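Local coordinates for ATP-dependent DNA helicase PIF1 (Candida albicans, PDB 7OTJ), which probably couples ATP hydrolysis to 5'-3' unwinding of DNA, including G-quadruplex structures, and so helps maintain nuclear and mitochondrial genome stability, at residues P423-T428 and S438-P443; Q294-K299 and P443-W448; V19-T24 and R182-K187; V167-E172 and A500-V505. All coordinates share one frame; numbering follows the deposited sequence.

Contact 1 (P423-T428 and S438-P443); sequences PEQWTT and SRIQFP
Gln441 O takes the N-H of Glu424 at 2.8 Å, an almost straight bond (174° at the hydrogen) whose donor stands well above the carbonyl plane. The same oxygen lies 3.1 Å from CZ3 of Trp426, near the plane of the indole, and so meets the ring at its edge. The return bond, Gln441 N to Glu424 O, completes this hydrogen-bonded pair; Trp426 and Arg439 form the next, with Trp426 N reaching Arg439 O at 2.9 Å. The strands run antiparallel at 162°, with Gln425–Ile440 and Thr427–Ser438 as the non-hydrogen-bonded pairs. CG of Trp426 is anti to its carbonyl carbon (chi1 -68°), and the far end of the six-membered ring meets Pro443, CH2 to CB 3.7 Å, the two side chains crossing at about a right angle. At the hairpin's open end, Pro423 and Phe442 lie side by side: Pro423 CB sits 4.3 Å above the plane of the phenyl ring, over its centre. Arg439 and Gln441 turn their polar ends elsewhere. Arg439 makes a salt bridge to Asp265 and bonds Ala283 O, while Gln441 NE2 serves Pro284 O and Tyr261 O and its OE1 accepts Phe442 N. Backbone bonds therefore set the register of this beta hairpin, apolar rings pack its open end, and the buried polar side chains tie strand 435-446 to strand 259-267 and to the loop before strand 286-289.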
# COMPACT_ATOMS: atom_id res chain seq x y z
N PRO A 423 -17.19 -8.12 -14.00
CA PRO A 423 -16.16 -9.03 -13.49
C PRO A 423 -14.85 -8.90 -14.26
O PRO A 423 -14.84 -8.56 -15.45
CB PRO A 423 -16.78 -10.42 -13.68
CG PRO A 423 -17.75 -10.25 -14.78
CD PRO A 423 -18.30 -8.86 -14.62
N GLU A 424 -13.75 -9.19 -13.57
CA GLU A 424 -12.41 -9.10 -14.12
C GLU A 424 -11.68 -10.42 -13.90
O GLU A 424 -12.12 -11.25 -13.10
CB GLU A 424 -11.61 -7.96 -13.47
CG GLU A 424 -12.11 -6.58 -13.84
CD GLU A 424 -12.03 -6.32 -15.32
OE1 GLU A 424 -13.05 -5.94 -15.92
OE2 GLU A 424 -10.94 -6.53 -15.90
N GLN A 425 -10.58 -10.60 -14.61
CA GLN A 425 -9.78 -11.82 -14.51
C GLN A 425 -8.40 -11.51 -13.94
O GLN A 425 -7.73 -10.58 -14.41
CB GLN A 425 -9.65 -12.50 -15.88
CG GLN A 425 -8.87 -13.81 -15.81
CD GLN A 425 -8.52 -14.37 -17.18
OE1 GLN A 425 -8.44 -13.64 -18.17
NE2 GLN A 425 -8.31 -15.68 -17.24
N TRP A 426 -8.00 -12.28 -12.94
CA TRP A 426 -6.64 -12.28 -12.42
C TRP A 426 -5.98 -13.60 -12.78
O TRP A 426 -6.59 -14.67 -12.60
CB TRP A 426 -6.62 -12.08 -10.90
CG TRP A 426 -7.08 -10.71 -10.44
CD1 TRP A 426 -6.28 -9.66 -10.08
CD2 TRP A 426 -8.43 -10.26 -10.30
NE1 TRP A 426 -7.05 -8.58 -9.72
CE2 TRP A 426 -8.38 -8.92 -9.84
CE3 TRP A 426 -9.68 -10.85 -10.51
CZ2 TRP A 426 -9.52 -8.17 -9.60
CZ3 TRP A 426 -10.82 -10.10 -10.26
CH2 TRP A 426 -10.73 -8.78 -9.81
N THR A 427 -4.76 -13.54 -13.29
CA THR A 427 -4.07 -14.71 -13.81
C THR A 427 -2.69 -14.82 -13.19
O THR A 427 -1.99 -13.81 -13.04
CB THR A 427 -3.95 -14.67 -15.33
OG1 THR A 427 -3.20 -13.51 -15.72
CG2 THR A 427 -5.31 -14.64 -16.00
N THR A 428 -2.34 -16.03 -12.78
CA THR A 428 -0.94 -16.42 -12.63
C THR A 428 -0.48 -17.00 -13.96
O THR A 428 -1.13 -17.90 -14.51
CB THR A 428 -0.79 -17.43 -11.49
OG1 THR A 428 -1.02 -16.78 -10.24
CG2 THR A 428 0.59 -18.04 -11.49
N SER A 438 -6.39 -19.07 -13.04
CA SER A 438 -7.30 -17.99 -13.37
C SER A 438 -8.39 -17.87 -12.32
O SER A 438 -8.98 -18.87 -11.89
CB SER A 438 -7.93 -18.21 -14.75
OG SER A 438 -8.81 -17.16 -15.09
N ARG A 439 -8.70 -16.63 -11.93
CA ARG A 439 -9.84 -16.34 -11.07
C ARG A 439 -10.62 -15.18 -11.67
O ARG A 439 -10.05 -14.12 -11.94
CB ARG A 439 -9.44 -15.99 -9.63
CG ARG A 439 -10.59 -15.35 -8.85
CD ARG A 439 -10.29 -15.22 -7.37
NE ARG A 439 -10.28 -16.51 -6.70
CZ ARG A 439 -9.86 -16.70 -5.45
NH1 ARG A 439 -9.45 -15.70 -4.70
NH2 ARG A 439 -9.85 -17.94 -4.96
N ILE A 440 -11.92 -15.38 -11.85
CA ILE A 440 -12.81 -14.35 -12.38
C ILE A 440 -13.72 -13.93 -11.24
O ILE A 440 -14.41 -14.76 -10.64
CB ILE A 440 -13.61 -14.86 -13.59
CG1 ILE A 440 -12.65 -15.27 -14.71
CG2 ILE A 440 -14.58 -13.80 -14.07
CD1 ILE A 440 -13.34 -15.83 -15.94
N GLN A 441 -13.71 -12.63 -10.94
CA GLN A 441 -14.48 -12.07 -9.85
C GLN A 441 -14.65 -10.58 -10.11
O GLN A 441 -13.86 -9.98 -10.84
CB GLN A 441 -13.78 -12.31 -8.50
CG GLN A 441 -14.51 -11.76 -7.28
CD GLN A 441 -15.81 -12.47 -7.00
OE1 GLN A 441 -16.84 -12.20 -7.63
NE2 GLN A 441 -15.79 -13.40 -6.05
N PHE A 442 -15.68 -10.00 -9.52
CA PHE A 442 -15.80 -8.56 -9.54
C PHE A 442 -14.66 -7.94 -8.74
O PHE A 442 -14.29 -8.46 -7.69
CB PHE A 442 -17.15 -8.13 -8.96
CG PHE A 442 -18.33 -8.64 -9.73
CD1 PHE A 442 -18.85 -7.91 -10.78
CD2 PHE A 442 -18.90 -9.86 -9.41
CE1 PHE A 442 -19.92 -8.39 -11.50
CE2 PHE A 442 -19.97 -10.34 -10.13
CZ PHE A 442 -20.49 -9.60 -11.17
N PRO A 443 -14.07 -6.85 -9.23
CA PRO A 443 -12.91 -6.25 -8.54
C PRO A 443 -13.32 -5.41 -7.33
O PRO A 443 -13.06 -4.21 -7.26
CB PRO A 443 -12.28 -5.41 -9.65
CG PRO A 443 -13.45 -4.98 -10.47
CD PRO A 443 -14.39 -6.16 -10.49

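Contact 2 (Q294-K299 and P443-W448); sequences QVMCIK and PLILAW
Trp448 presents one face of its indole to Gln294, whose CB lies 3.5 Å from the centroid of the five-membered ring and only 6° off the normal, a CH-pi contact. Backbone N of Gln294 continues this cover toward the six-membered ring, 3.8 Å from CZ2. Elsewhere the indole touches Asn247, Lys250 and Leu251 of helix 240-253. The link between the backbones near this end is Ala447 N to Gln294 O, with the donor far above the carbonyl plane (58° out of it). Farther along, Met296 N binds Ile445 O at 2.9 Å, whereas the reciprocal bond from Ile445 N to Met296 O is weak; Ile298 N then bonds Pro443 O beyond the regular strand. On the face carrying Met296 and Ile445, CB of Met296 touches CB of Ala447 at 3.7 Å. Ile298, just past the strand, crosses Ile445 obliquely, CG2 to CG1 at 4.0 Å; a chi1 of 57° sets the CG1 of Ile445 between its backbone N and carbonyl carbon. Ile298 CG1 packs against the carbonyl group of Pro443 and lies 3.8 Å from Pro443 CB. Cys297 and Leu444 point to the other face, where both touch Phe408 of strand 404-409. An antiparallel pair between distant parts of the chain, within a curled antiparallel sheet, is consistent with the SH3-like 2B domain of Pif1 helicases.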
# COMPACT_ATOMS: atom_id res chain seq x y z
N GLN A 294 -19.95 -0.83 2.23
CA GLN A 294 -18.70 -0.19 1.86
C GLN A 294 -17.83 -1.13 1.04
O GLN A 294 -17.67 -2.31 1.37
CB GLN A 294 -17.96 0.25 3.13
CG GLN A 294 -16.99 1.39 2.93
CD GLN A 294 -17.69 2.72 2.73
OE1 GLN A 294 -18.91 2.82 2.87
NE2 GLN A 294 -16.92 3.74 2.40
N VAL A 295 -17.23 -0.60 -0.03
CA VAL A 295 -16.42 -1.41 -0.94
C VAL A 295 -15.22 -0.61 -1.41
O VAL A 295 -15.19 0.62 -1.34
CB VAL A 295 -17.18 -1.91 -2.18
CG1 VAL A 295 -18.22 -2.96 -1.81
CG2 VAL A 295 -17.80 -0.74 -2.91
N MET A 296 -14.22 -1.33 -1.90
CA MET A 296 -13.01 -0.73 -2.46
C MET A 296 -12.70 -1.39 -3.79
O MET A 296 -12.64 -2.61 -3.88
CB MET A 296 -11.83 -0.88 -1.50
CG MET A 296 -10.48 -0.72 -2.18
SD MET A 296 -9.09 -0.77 -1.02
CE MET A 296 -7.89 -1.67 -1.98
N CYS A 297 -12.50 -0.56 -4.82
CA CYS A 297 -12.07 -1.07 -6.11
C CYS A 297 -10.64 -1.59 -6.03
O CYS A 297 -9.78 -0.98 -5.39
CB CYS A 297 -12.18 0.03 -7.16
SG CYS A 297 -11.69 -0.47 -8.81
N ILE A 298 -10.38 -2.72 -6.67
CA ILE A 298 -9.05 -3.31 -6.59
C ILE A 298 -8.40 -3.46 -7.97
O ILE A 298 -7.47 -4.24 -8.14
CB ILE A 298 -9.08 -4.67 -5.86
CG1 ILE A 298 -9.92 -5.68 -6.64
CG2 ILE A 298 -9.62 -4.49 -4.45
CD1 ILE A 298 -9.95 -7.06 -6.03
N LYS A 299 -8.87 -2.69 -8.96
CA LYS A 299 -8.25 -2.66 -10.28
C LYS A 299 -8.22 -1.23 -10.78
O LYS A 299 -9.14 -0.45 -10.51
CB LYS A 299 -8.99 -3.56 -11.28
CG LYS A 299 -8.38 -3.57 -12.68
CD LYS A 299 -8.96 -4.67 -13.55
CE LYS A 299 -8.52 -6.06 -13.08
NZ LYS A 299 -7.07 -6.34 -13.26
N PRO A 443 -14.07 -6.85 -9.23
CA PRO A 443 -12.91 -6.25 -8.54
C PRO A 443 -13.32 -5.41 -7.33
O PRO A 443 -13.06 -4.21 -7.26
CB PRO A 443 -12.28 -5.41 -9.65
CG PRO A 443 -13.45 -4.98 -10.47
CD PRO A 443 -14.39 -6.16 -10.49
N LEU A 444 -13.92 -6.07 -6.34
CA LEU A 444 -14.42 -5.37 -5.16
C LEU A 444 -14.15 -6.19 -3.91
O LEU A 444 -14.18 -7.42 -3.95
CB LEU A 444 -15.92 -5.09 -5.27
CG LEU A 444 -16.42 -4.23 -6.43
CD1 LEU A 444 -17.94 -4.24 -6.48
CD2 LEU A 444 -15.90 -2.81 -6.32
N ILE A 445 -13.85 -5.49 -2.82
CA ILE A 445 -13.78 -6.07 -1.48
C ILE A 445 -14.55 -5.14 -0.55
O ILE A 445 -14.57 -3.92 -0.74
CB ILE A 445 -12.33 -6.25 -0.99
CG1 ILE A 445 -11.58 -4.93 -1.03
CG2 ILE A 445 -11.61 -7.32 -1.81
CD1 ILE A 445 -10.22 -5.00 -0.41
N LEU A 446 -15.20 -5.73 0.46
CA LEU A 446 -15.88 -4.92 1.47
C LEU A 446 -14.84 -4.07 2.18
O LEU A 446 -13.97 -4.61 2.87
CB LEU A 446 -16.64 -5.79 2.48
CG LEU A 446 -17.87 -6.57 2.02
CD1 LEU A 446 -18.34 -7.51 3.13
CD2 LEU A 446 -18.98 -5.63 1.61
N ALA A 447 -14.89 -2.75 2.00
CA ALA A 447 -13.75 -1.96 2.44
C ALA A 447 -13.80 -1.67 3.93
O ALA A 447 -12.97 -2.16 4.68
CB ALA A 447 -13.70 -0.65 1.64
N TRP A 448 -14.83 -0.95 4.40
CA TRP A 448 -15.13 -0.78 5.82
C TRP A 448 -13.91 -0.77 6.74
O TRP A 448 -13.56 0.26 7.33
CB TRP A 448 -16.12 -1.85 6.27
CG TRP A 448 -17.55 -1.39 6.27
CD1 TRP A 448 -18.02 -0.17 6.66
CD2 TRP A 448 -18.69 -2.14 5.84
NE1 TRP A 448 -19.39 -0.12 6.51
CE2 TRP A 448 -19.82 -1.32 6.01
CE3 TRP A 448 -18.87 -3.43 5.34
CZ2 TRP A 448 -21.11 -1.74 5.69
CZ3 TRP A 448 -20.15 -3.85 5.02
CH2 TRP A 448 -21.25 -3.01 5.20

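Contact 3 (V19-T24 and R182-K187); sequences VSLFYT and RTITLK
Strands 21-24 and 182-186 run parallel, 17° apart and 4.6 Å between axes at closest approach, joined by four backbone hydrogen bonds that alternate in direction: Phe22 N to Arg182 O, Ile184 N to Phe22 O, Thr24 N to Ile184 O and Leu186 N to Thr24 O. Three of the four are 3.0 Å or shorter; that from Ile184 N to Phe22 O is 3.2 Å. Like-facing residues meet on each side of the sheet. On one, Phe22 and Thr183 lie side by side, ring atom CD2 3.8 Å from methyl CG2, and the next pair repeats the pattern, with Thr24 CG2 3.5 Å from Thr185 OG1. OG1 of Thr24 is anti to its own backbone N (chi1 -163°) and is hydrogen-bonded to Gly143 O and to Tyr509 OH. Phe22 meets Trp176 edge-to-face beyond the pair. The opposite side carries Leu21, Tyr23 and Ile184: CB of Tyr23 packs 4.2 Å from CB of Ile184, and the Leu21 CD2 and Ile184 CD1 methyls approach to 4.3 Å. The phenol runs on to Leu34, Leu35 and Ile38 of helix 31-45, its OH bonded to Lys31 O. Leu186, also touching Lys31, comes about 6 Å from bound ADP at the nearest atoms. Strand 182-186 is the outermost strand of this parallel, RecA-like sheet, and strand 21-25 leads into the Walker A P-loop. The chemistry thus divides: continuous backbone bonding holds the edge strand, apolar packing joins the Leu21, Tyr23 and Ile184 side to helices 6-16 and 31-45, and the Tyr23 hydroxyl links the strand to the start of the nucleotide-binding helix.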
# COMPACT_ATOMS: atom_id res chain seq x y z
N VAL A 19 21.52 12.57 -7.56
CA VAL A 19 22.07 11.89 -6.39
C VAL A 19 21.11 10.80 -5.92
O VAL A 19 19.90 11.03 -5.80
CB VAL A 19 22.35 12.89 -5.27
CG1 VAL A 19 22.98 12.19 -4.08
CG2 VAL A 19 23.24 14.01 -5.78
N SER A 20 21.65 9.62 -5.63
CA SER A 20 20.88 8.58 -4.98
C SER A 20 20.76 8.91 -3.50
O SER A 20 21.76 9.15 -2.82
CB SER A 20 21.55 7.22 -5.18
OG SER A 20 21.35 6.74 -6.50
N LEU A 21 19.53 8.95 -3.00
CA LEU A 21 19.33 9.43 -1.65
C LEU A 21 18.11 8.79 -1.02
O LEU A 21 17.25 8.22 -1.69
CB LEU A 21 19.21 10.96 -1.62
CG LEU A 21 18.13 11.68 -2.43
CD1 LEU A 21 16.75 11.61 -1.74
CD2 LEU A 21 18.55 13.13 -2.64
N PHE A 22 18.05 8.93 0.30
CA PHE A 22 16.90 8.56 1.12
C PHE A 22 16.44 9.80 1.86
O PHE A 22 17.25 10.48 2.49
CB PHE A 22 17.29 7.44 2.09
CG PHE A 22 16.36 7.29 3.27
CD1 PHE A 22 15.04 6.93 3.10
CD2 PHE A 22 16.85 7.46 4.56
CE1 PHE A 22 14.20 6.77 4.20
CE2 PHE A 22 16.02 7.29 5.65
CZ PHE A 22 14.70 6.94 5.47
N TYR A 23 15.16 10.13 1.75
CA TYR A 23 14.64 11.25 2.51
C TYR A 23 13.51 10.76 3.41
O TYR A 23 12.71 9.91 3.02
CB TYR A 23 14.20 12.41 1.61
CG TYR A 23 12.96 12.22 0.78
CD1 TYR A 23 11.73 12.67 1.23
CD2 TYR A 23 13.03 11.65 -0.49
CE1 TYR A 23 10.59 12.53 0.45
CE2 TYR A 23 11.89 11.50 -1.27
CZ TYR A 23 10.68 11.95 -0.79
OH TYR A 23 9.54 11.81 -1.56
N THR A 24 13.52 11.26 4.65
CA THR A 24 12.65 10.73 5.69
C THR A 24 11.94 11.84 6.46
O THR A 24 12.07 13.03 6.13
CB THR A 24 13.48 9.86 6.64
OG1 THR A 24 12.61 9.03 7.42
CG2 THR A 24 14.35 10.72 7.55
N ARG A 182 22.95 10.40 0.50
CA ARG A 182 22.52 11.54 1.29
C ARG A 182 21.21 11.19 1.96
O ARG A 182 20.40 10.44 1.40
CB ARG A 182 22.37 12.80 0.43
CG ARG A 182 22.51 14.11 1.19
CD ARG A 182 21.81 15.27 0.48
NE ARG A 182 22.23 16.57 0.98
CZ ARG A 182 21.91 17.07 2.17
NH1 ARG A 182 21.18 16.38 3.03
NH2 ARG A 182 22.34 18.28 2.50
N THR A 183 21.02 11.69 3.17
CA THR A 183 19.77 11.55 3.90
C THR A 183 19.26 12.93 4.26
O THR A 183 19.99 13.74 4.85
CB THR A 183 19.96 10.69 5.15
OG1 THR A 183 20.41 9.38 4.77
CG2 THR A 183 18.63 10.55 5.91
N ILE A 184 18.01 13.21 3.91
CA ILE A 184 17.37 14.49 4.18
C ILE A 184 16.12 14.22 5.00
O ILE A 184 15.39 13.25 4.74
CB ILE A 184 17.02 15.25 2.88
CG1 ILE A 184 18.24 15.36 1.98
CG2 ILE A 184 16.47 16.63 3.21
CD1 ILE A 184 17.94 15.93 0.61
N THR A 185 15.88 15.06 6.00
CA THR A 185 14.77 14.89 6.94
C THR A 185 13.79 16.05 6.78
O THR A 185 14.17 17.21 6.98
CB THR A 185 15.28 14.80 8.38
OG1 THR A 185 16.10 13.63 8.51
CG2 THR A 185 14.10 14.74 9.37
N LEU A 186 12.56 15.73 6.38
CA LEU A 186 11.46 16.68 6.45
C LEU A 186 10.97 16.79 7.89
O LEU A 186 10.80 15.78 8.58
CB LEU A 186 10.32 16.24 5.54
CG LEU A 186 10.55 16.27 4.03
CD1 LEU A 186 9.29 15.82 3.31
CD2 LEU A 186 10.95 17.66 3.58
N LYS A 187 10.70 18.02 8.34
CA LYS A 187 10.38 18.25 9.74
C LYS A 187 8.97 18.78 10.00
O LYS A 187 8.48 18.62 11.13
CB LYS A 187 11.38 19.22 10.38
CG LYS A 187 12.73 18.59 10.71
CD LYS A 187 13.88 19.50 10.28
CE LYS A 187 13.79 20.88 10.92
NZ LYS A 187 14.93 21.75 10.54

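Contact 4 (V167-E172 and A500-V505); sequences VFFAFE and ASHRKV
Phe169 points the edge of its phenyl ring at the imidazole face of His502: CE1 stands 3.5 Å above the plane, displaced toward the rim. With centroids 5.0 Å apart and planes at 83°, this is a T-shaped pair. Val505 CG2 covers one face of the phenyl, 3.9 Å from its centroid in a CH-pi contact, while CG1 of Val167, from its own segment, lies over the opposite face. The imidazole has a second task. Its ND1 accepts Lys504 N at 3.0 Å, Lys504 N lying only 8° out of the ring plane, and so caps helix 503-511 from the N-cap position; this is consistent with an ND1 that carries no proton. Glu172 crosses the Lys504 side chain at about a right angle, OE1 coming within 3.2 Å of CD, but the ion pair to NZ is long at 3.8 Å. The other carboxylate oxygen, OE2, accepts Phe169 N, which ties the short 3-10 turn to the residue bearing the central ring. Phe171 brings CZ to 3.5 Å from Lys504 O and, farther along the helix, stacks on Phe508. No hydrogen bond crosses between the two segments. Aromatic and apolar contacts, with a weak electrostatic contribution, thus join the loop before helix 174-179 to the start of the C-terminal helix, and the local hydrogen bonds hold the participating groups in place.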
# COMPACT_ATOMS: atom_id res chain seq x y z
N VAL A 167 14.79 -9.74 11.66
CA VAL A 167 14.37 -8.49 11.04
C VAL A 167 15.63 -7.77 10.55
O VAL A 167 16.48 -7.36 11.35
CB VAL A 167 13.56 -7.61 12.00
CG1 VAL A 167 13.08 -6.36 11.30
CG2 VAL A 167 12.38 -8.39 12.56
N PHE A 168 15.77 -7.65 9.23
CA PHE A 168 16.92 -7.03 8.59
C PHE A 168 16.44 -5.75 7.90
O PHE A 168 15.87 -5.80 6.81
CB PHE A 168 17.56 -8.00 7.60
CG PHE A 168 18.93 -7.60 7.16
CD1 PHE A 168 19.95 -7.45 8.08
CD2 PHE A 168 19.20 -7.39 5.82
CE1 PHE A 168 21.22 -7.08 7.67
CE2 PHE A 168 20.47 -7.02 5.40
CZ PHE A 168 21.48 -6.86 6.33
N PHE A 169 16.63 -4.61 8.57
CA PHE A 169 16.14 -3.36 8.03
C PHE A 169 16.89 -2.97 6.76
O PHE A 169 18.02 -3.41 6.50
CB PHE A 169 16.25 -2.24 9.07
CG PHE A 169 15.27 -2.36 10.20
CD1 PHE A 169 15.63 -3.00 11.38
CD2 PHE A 169 13.99 -1.84 10.10
CE1 PHE A 169 14.73 -3.12 12.43
CE2 PHE A 169 13.09 -1.95 11.15
CZ PHE A 169 13.46 -2.59 12.31
N ALA A 170 16.27 -2.08 5.98
CA ALA A 170 16.86 -1.70 4.70
C ALA A 170 18.18 -0.96 4.90
O ALA A 170 19.12 -1.16 4.12
CB ALA A 170 15.88 -0.83 3.91
N PHE A 171 18.27 -0.13 5.93
CA PHE A 171 19.47 0.66 6.19
C PHE A 171 20.66 -0.17 6.65
O PHE A 171 21.75 0.38 6.81
CB PHE A 171 19.19 1.77 7.21
CG PHE A 171 18.62 1.29 8.52
CD1 PHE A 171 19.44 0.75 9.50
CD2 PHE A 171 17.26 1.42 8.78
CE1 PHE A 171 18.90 0.32 10.71
CE2 PHE A 171 16.73 1.01 9.99
CZ PHE A 171 17.55 0.46 10.96
N GLU A 172 20.47 -1.47 6.89
CA GLU A 172 21.57 -2.35 7.27
C GLU A 172 22.20 -3.04 6.07
O GLU A 172 23.31 -3.55 6.18
CB GLU A 172 21.09 -3.42 8.25
CG GLU A 172 20.24 -2.92 9.40
CD GLU A 172 19.77 -4.05 10.30
OE1 GLU A 172 20.63 -4.67 10.96
OE2 GLU A 172 18.56 -4.34 10.32
N ALA A 500 5.91 0.37 20.77
CA ALA A 500 7.30 -0.03 20.87
C ALA A 500 8.02 0.28 19.56
O ALA A 500 7.40 0.35 18.50
CB ALA A 500 7.42 -1.51 21.22
N SER A 501 9.33 0.50 19.65
CA SER A 501 10.19 0.71 18.50
C SER A 501 11.39 -0.22 18.56
O SER A 501 11.84 -0.61 19.64
CB SER A 501 10.69 2.16 18.42
OG SER A 501 9.68 3.01 17.90
N HIS A 502 11.94 -0.55 17.39
CA HIS A 502 13.06 -1.47 17.32
C HIS A 502 14.35 -0.77 17.73
O HIS A 502 14.57 0.40 17.41
CB HIS A 502 13.20 -2.06 15.92
CG HIS A 502 14.01 -3.32 15.88
ND1 HIS A 502 15.35 -3.35 16.20
CD2 HIS A 502 13.67 -4.59 15.56
CE1 HIS A 502 15.80 -4.59 16.08
NE2 HIS A 502 14.80 -5.36 15.69
N ARG A 503 15.20 -1.50 18.46
CA ARG A 503 16.46 -0.94 18.93
C ARG A 503 17.29 -0.39 17.77
O ARG A 503 17.92 0.66 17.90
CB ARG A 503 17.26 -2.01 19.68
CG ARG A 503 16.43 -3.03 20.45
CD ARG A 503 16.18 -2.59 21.88
NE ARG A 503 15.83 -3.72 22.74
CZ ARG A 503 15.55 -3.62 24.03
NH1 ARG A 503 15.55 -2.45 24.65
NH2 ARG A 503 15.25 -4.72 24.72
N LYS A 504 17.32 -1.10 16.64
CA LYS A 504 18.16 -0.68 15.52
C LYS A 504 17.61 0.56 14.82
O LYS A 504 18.39 1.30 14.21
CB LYS A 504 18.32 -1.83 14.53
CG LYS A 504 19.32 -2.88 14.98
CD LYS A 504 19.54 -3.95 13.93
CE LYS A 504 20.72 -4.84 14.30
NZ LYS A 504 21.99 -4.07 14.49
N VAL A 505 16.30 0.80 14.89
CA VAL A 505 15.74 2.00 14.30
C VAL A 505 16.15 3.23 15.09
O VAL A 505 16.51 4.27 14.52
CB VAL A 505 14.20 1.89 14.20
CG1 VAL A 505 13.60 3.20 13.71
CG2 VAL A 505 13.79 0.74 13.30

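Overall arrangement
Contacts 1 and 2 share Pro443 and strand 435-446, which pairs with 424-429 in one and 294-297 in the other; they touch where Trp426 meets Ile298 and Lys299. Contact 2 is buried, contact 1 only partly. Contacts 3 and 4 lie on the opposite side of the chain's centre, their own centres about 18 Å apart. Contact 3 is buried in the parallel nucleotide-binding sheet, whereas contact 4, partly buried, joins a loop to a helix. The chemistry follows: the three strand pairs rest on backbone hydrogen bonds, antiparallel in contacts 1 and 2 and parallel in contact 3, while contact 4 relies on rings, methyl groups and a long ion pair.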